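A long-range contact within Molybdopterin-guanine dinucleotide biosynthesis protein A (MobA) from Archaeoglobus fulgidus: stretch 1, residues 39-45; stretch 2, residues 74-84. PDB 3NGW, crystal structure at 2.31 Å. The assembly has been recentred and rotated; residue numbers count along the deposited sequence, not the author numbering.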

ATOM      1  N   PHE A  39      -7.371   0.869 -12.582  1.00 32.33           N
ATOM      2  CA  PHE A  39      -6.379   1.944 -12.638  1.00 36.48           C
ATOM      3  C   PHE A  39      -5.054   1.529 -13.268  1.00 34.08           C
ATOM      4  O   PHE A  39      -4.926   0.426 -13.800  1.00 41.47           O
ATOM      5  N   GLN A  40      -4.077   2.433 -13.234  1.00 35.98           N
ATOM      6  CA  GLN A  40      -2.745   2.159 -13.778  1.00 29.60           C
ATOM      7  C   GLN A  40      -1.981   1.640 -12.578  1.00 31.35           C
ATOM      8  O   GLN A  40      -1.268   2.379 -11.896  1.00 29.19           O
ATOM      9  N   THR A  41      -2.128   0.344 -12.357  1.00 33.03           N
ATOM     10  CA  THR A  41      -1.586  -0.330 -11.190  1.00 34.62           C
ATOM     11  C   THR A  41      -0.455  -1.331 -11.375  1.00 30.43           C
ATOM     12  O   THR A  41      -0.383  -2.019 -12.383  1.00 32.48           O
ATOM     13  N   VAL A  42       0.435  -1.387 -10.388  1.00 34.24           N
ATOM     14  CA  VAL A  42       1.503  -2.380 -10.364  1.00 33.50           C
ATOM     15  C   VAL A  42       1.424  -2.979  -8.974  1.00 30.69           C
ATOM     16  O   VAL A  42       1.062  -2.303  -8.017  1.00 31.42           O
ATOM     17  N   PHE A  43       1.733  -4.262  -8.877  1.00 34.95           N
ATOM     18  CA  PHE A  43       1.716  -4.946  -7.602  1.00 31.65           C
ATOM     19  C   PHE A  43       3.168  -5.204  -7.243  1.00 34.85           C
ATOM     20  O   PHE A  43       3.877  -5.920  -7.955  1.00 33.41           O
ATOM     21  N   VAL A  44       3.607  -4.590  -6.148  1.00 34.77           N
ATOM     22  CA  VAL A  44       4.987  -4.703  -5.699  1.00 31.44           C
ATOM     23  C   VAL A  44       5.227  -5.880  -4.764  1.00 32.96           C
ATOM     24  O   VAL A  44       4.766  -5.894  -3.622  1.00 31.06           O
ATOM     25  N   CYS A  45       5.963  -6.862  -5.269  1.00 30.60           N
ATOM     26  CA  CYS A  45       6.286  -8.074  -4.526  1.00 36.84           C
ATOM     27  C   CYS A  45       7.566  -7.907  -3.726  1.00 35.95           C
ATOM     28  O   CYS A  45       8.359  -7.003  -3.993  1.00 41.08           O
ATOM     29  N   ALA A  74      11.231  -0.302   0.639  1.00 29.03           N
ATOM     30  CA  ALA A  74      11.800  -0.842  -0.586  1.00 31.51           C
ATOM     31  C   ALA A  74      10.719  -1.040  -1.637  1.00 35.28           C
ATOM     32  O   ALA A  74      10.981  -0.952  -2.838  1.00 36.14           O
ATOM     33  N   GLY A  75       9.505  -1.311  -1.167  1.00 34.57           N
ATOM     34  CA  GLY A  75       8.383  -1.525  -2.057  1.00 35.26           C
ATOM     35  C   GLY A  75       7.898  -0.217  -2.649  1.00 33.19           C
ATOM     36  O   GLY A  75       7.591  -0.155  -3.834  1.00 32.35           O
ATOM     37  N   ILE A  76       7.822   0.824  -1.822  1.00 29.57           N
ATOM     38  CA  ILE A  76       7.385   2.133  -2.287  1.00 26.61           C
ATOM     39  C   ILE A  76       8.426   2.667  -3.264  1.00 34.24           C
ATOM     40  O   ILE A  76       8.092   3.131  -4.360  1.00 39.26           O
ATOM     41  N   HIS A  77       9.692   2.579  -2.868  1.00 29.76           N
ATOM     42  CA  HIS A  77      10.803   3.026  -3.701  1.00 35.00           C
ATOM     43  C   HIS A  77      10.741   2.355  -5.068  1.00 34.40           C
ATOM     44  O   HIS A  77      10.902   3.008  -6.095  1.00 30.94           O
ATOM     45  N   ALA A  78      10.504   1.048  -5.064  1.00 32.71           N
ATOM     46  CA  ALA A  78      10.415   0.283  -6.297  1.00 28.42           C
ATOM     47  C   ALA A  78       9.338   0.858  -7.212  1.00 30.16           C
ATOM     48  O   ALA A  78       9.551   1.013  -8.418  1.00 29.55           O
ATOM     49  N   ALA A  79       8.177   1.165  -6.647  1.00 22.98           N
ATOM     50  CA  ALA A  79       7.088   1.725  -7.443  1.00 29.20           C
ATOM     51  C   ALA A  79       7.471   3.097  -8.003  1.00 24.36           C
ATOM     52  O   ALA A  79       7.193   3.395  -9.157  1.00 29.35           O
ATOM     53  N   LEU A  80       8.104   3.936  -7.190  1.00 29.26           N
ATOM     54  CA  LEU A  80       8.501   5.246  -7.675  1.00 23.76           C
ATOM     55  C   LEU A  80       9.499   5.136  -8.823  1.00 32.32           C
ATOM     56  O   LEU A  80       9.423   5.898  -9.792  1.00 32.94           O
ATOM     57  N   ARG A  81      10.428   4.184  -8.728  1.00 28.56           N
ATOM     58  CA  ARG A  81      11.427   3.993  -9.782  1.00 28.85           C
ATOM     59  C   ARG A  81      10.808   3.356 -11.030  1.00 24.47           C
ATOM     60  O   ARG A  81      11.350   3.466 -12.126  1.00 34.99           O
ATOM     61  N   HIS A  82       9.671   2.695 -10.857  1.00 29.16           N
ATOM     62  CA  HIS A  82       8.988   2.045 -11.967  1.00 27.83           C
ATOM     63  C   HIS A  82       8.175   2.991 -12.844  1.00 28.02           C
ATOM     64  O   HIS A  82       8.330   2.991 -14.062  1.00 28.68           O
ATOM     65  N   PHE A  83       7.297   3.782 -12.234  1.00 28.50           N
ATOM     66  CA  PHE A  83       6.481   4.693 -13.017  1.00 28.94           C
ATOM     67  C   PHE A  83       6.214   6.070 -12.415  1.00 28.41           C
ATOM     68  O   PHE A  83       5.305   6.773 -12.853  1.00 37.60           O
ATOM     69  N   GLY A  84       7.011   6.463 -11.427  1.00 29.83           N
ATOM     70  CA  GLY A  84       6.850   7.773 -10.820  1.00 27.35           C
ATOM     71  C   GLY A  84       5.870   7.898  -9.665  1.00 33.04           C
ATOM     72  O   GLY A  84       5.697   6.965  -8.880  1.00 32.41           O
TER

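How does the start of the strand meet the helix? Phe 39 lies too far off to take part, out of reach of the helical stretch. Contact begins at Gln 40, whose CA-to-CB bond points sideways. With chi1 and chi2 both t, the side chain is extended, and its end comes nearer: Gln 40 NE2 stands 4.1 Å from CD2 of Phe 83. The backbone is closer still, Gln 40 O lying 3.6 Å from Phe 83 CE2, so the ring rests against main chain as well as side chain. Thr 41 then points away, in the m rotamer, and its OG1 is hydrogen-bonded elsewhere in the structure.

What does Val 42 find when the strand turns its next side chain inward? It points toward the helix in the m rotamer; CG1 touches both His 82 and Phe 83, and CG2 lies against Phe 83. Val 42 CG1 approaches CD2 of His 82 at 3.4 Å, while Val 42 CG2 packs against CZ of Phe 83 at 3.7 Å; both approaches to the rings are oblique. His 82 reaches the valine with chi1 t, and its NE2 is hydrogen-bonded elsewhere. Phe 83, with chi1 p, meets both Gln 40 and Val 42 with the same ring. It has the largest covered area of any residue here, 71 Å², with Val 42 close behind at 69 Å².

What does Val 44 meet, where the two backbones run nearest? Phe 43 is out of reach, as the alternation of the strand would suggest, but Val 44 again points toward the helix, with chi1 t. Here the helix offers small residues: the CA atoms of Val 44 and Gly 75 are 5.9 Å apart, the nearest such pair. Val 44 CG1 lies 3.5 Å from Gly 75 O and 4.1 Å from Ala 78 CB, and Val 44 CG2 lies 4.2 Å from Ala 79 CB. A CB on Gly 75 would sit 3.6 Å from Val 44 CG1, a tight but not overlapping approach. Cys 45 points away and adds nothing.

Does any polar bond tie the two stretches together? No hydrogen bond crosses between them, so the contact rests on packing, chiefly of Val 42 and Val 44 against a helix running at 144° to the strand. The helix holds its own shape through backbone hydrogen bonds such as Ala 79 N to Gly 75 O at 3.2 Å. Its small residues meet Val 44 and its aromatic ones Val 42.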

ATOM      1  CB  PHE A  39      -6.141   2.473 -11.221  1.00 37.72           C
ATOM      2  CG  PHE A  39      -7.398   2.573 -10.402  1.00 37.83           C
ATOM      3  CD1 PHE A  39      -8.349   3.555 -10.675  1.00 43.95           C
ATOM      4  CD2 PHE A  39      -7.667   1.638  -9.411  1.00 38.77           C
ATOM      5  CE1 PHE A  39      -9.553   3.602  -9.973  1.00 38.32           C
ATOM      6  CE2 PHE A  39      -8.864   1.674  -8.706  1.00 34.92           C
ATOM      7  CZ  PHE A  39      -9.811   2.659  -8.989  1.00 41.62           C
ATOM      8  CB  GLN A  40      -2.104   3.432 -14.296  1.00 30.99           C
ATOM      9  CG  GLN A  40      -0.874   3.155 -15.125  1.00 32.48           C
ATOM     10  CD  GLN A  40      -0.173   4.425 -15.531  1.00 38.37           C
ATOM     11  OE1 GLN A  40      -0.798   5.484 -15.608  1.00 39.68           O
ATOM     12  NE2 GLN A  40       1.128   4.331 -15.809  1.00 33.12           N
ATOM     13  CB  THR A  41      -2.745  -1.071 -10.497  1.00 31.20           C
ATOM     14  OG1 THR A  41      -3.833  -0.158 -10.323  1.00 32.49           O
ATOM     15  CG2 THR A  41      -2.321  -1.633  -9.163  1.00 26.48           C
ATOM     16  CB  VAL A  42       2.931  -1.797 -10.575  1.00 32.30           C
ATOM     17  CG1 VAL A  42       3.057  -1.221 -11.964  1.00 23.62           C
ATOM     18  CG2 VAL A  42       3.248  -0.758  -9.510  1.00 30.48           C
ATOM     19  CB  PHE A  43       0.926  -6.239  -7.735  1.00 36.56           C
ATOM     20  CG  PHE A  43      -0.528  -6.016  -8.025  1.00 30.86           C
ATOM     21  CD1 PHE A  43      -1.449  -5.886  -6.989  1.00 36.34           C
ATOM     22  CD2 PHE A  43      -0.966  -5.864  -9.337  1.00 30.49           C
ATOM     23  CE1 PHE A  43      -2.802  -5.603  -7.260  1.00 38.56           C
ATOM     24  CE2 PHE A  43      -2.303  -5.583  -9.623  1.00 24.44           C
ATOM     25  CZ  PHE A  43      -3.225  -5.450  -8.583  1.00 27.97           C
ATOM     26  CB  VAL A  44       5.433  -3.412  -4.996  1.00 33.40           C
ATOM     27  CG1 VAL A  44       6.938  -3.464  -4.722  1.00 18.87           C
ATOM     28  CG2 VAL A  44       5.076  -2.212  -5.861  1.00 21.12           C
ATOM     29  CB  CYS A  45       6.446  -9.243  -5.497  1.00 29.97           C
ATOM     30  SG  CYS A  45       5.041  -9.439  -6.607  1.00 37.26           S
ATOM     31  CB  ALA A  74      12.494  -2.164  -0.296  1.00 23.99           C
ATOM     32  CB  ILE A  76       7.225   3.112  -1.104  1.00 26.49           C
ATOM     33  CG1 ILE A  76       6.076   2.647  -0.209  1.00 29.92           C
ATOM     34  CG2 ILE A  76       6.950   4.524  -1.609  1.00 25.56           C
ATOM     35  CD1 ILE A  76       5.983   3.403   1.114  1.00 30.33           C
ATOM     36  CB  HIS A  77      12.138   2.691  -3.018  1.00 45.35           C
ATOM     37  CG  HIS A  77      13.343   2.936  -3.875  1.00 29.44           C
ATOM     38  ND1 HIS A  77      13.984   1.930  -4.566  1.00 28.06           N
ATOM     39  CD2 HIS A  77      14.011   4.080  -4.169  1.00 26.85           C
ATOM     40  CE1 HIS A  77      14.995   2.441  -5.248  1.00 28.34           C
ATOM     41  NE2 HIS A  77      15.033   3.743  -5.025  1.00 30.10           N
ATOM     42  CB  ALA A  78      10.109  -1.182  -5.985  1.00 25.51           C
ATOM     43  CB  ALA A  79       5.810   1.832  -6.598  1.00 21.96           C
ATOM     44  CB  LEU A  80       9.092   6.087  -6.545  1.00 28.95           C
ATOM     45  CG  LEU A  80       8.076   6.405  -5.443  1.00 28.04           C
ATOM     46  CD1 LEU A  80       8.750   7.216  -4.367  1.00 30.15           C
ATOM     47  CD2 LEU A  80       6.883   7.163  -6.014  1.00 28.36           C
ATOM     48  CB  ARG A  81      12.582   3.110  -9.283  1.00 37.64           C
ATOM     49  CG  ARG A  81      13.391   3.697  -8.141  1.00 32.33           C
ATOM     50  CD  ARG A  81      14.007   5.040  -8.499  1.00 31.99           C
ATOM     51  NE  ARG A  81      14.882   5.538  -7.433  1.00 42.86           N
ATOM     52  CZ  ARG A  81      15.300   6.798  -7.329  1.00 43.31           C
ATOM     53  NH1 ARG A  81      14.929   7.709  -8.221  1.00 42.29           N
ATOM     54  NH2 ARG A  81      16.097   7.153  -6.332  1.00 44.18           N
ATOM     55  CB  HIS A  82       8.063   0.946 -11.450  1.00 34.12           C
ATOM     56  CG  HIS A  82       7.290   0.265 -12.531  1.00 30.44           C
ATOM     57  ND1 HIS A  82       7.889  -0.536 -13.483  1.00 37.24           N
ATOM     58  CD2 HIS A  82       5.977   0.310 -12.853  1.00 24.60           C
ATOM     59  CE1 HIS A  82       6.979  -0.949 -14.342  1.00 29.19           C
ATOM     60  NE2 HIS A  82       5.808  -0.450 -13.983  1.00 28.75           N
ATOM     61  CB  PHE A  83       5.155   4.016 -13.414  1.00 32.77           C
ATOM     62  CG  PHE A  83       4.283   3.587 -12.252  1.00 30.43           C
ATOM     63  CD1 PHE A  83       4.622   3.883 -10.940  1.00 29.42           C
ATOM     64  CD2 PHE A  83       3.099   2.885 -12.492  1.00 25.49           C
ATOM     65  CE1 PHE A  83       3.794   3.489  -9.886  1.00 30.21           C
ATOM     66  CE2 PHE A  83       2.265   2.487 -11.442  1.00 30.36           C
ATOM     67  CZ  PHE A  83       2.616   2.787 -10.140  1.00 27.92           C
TER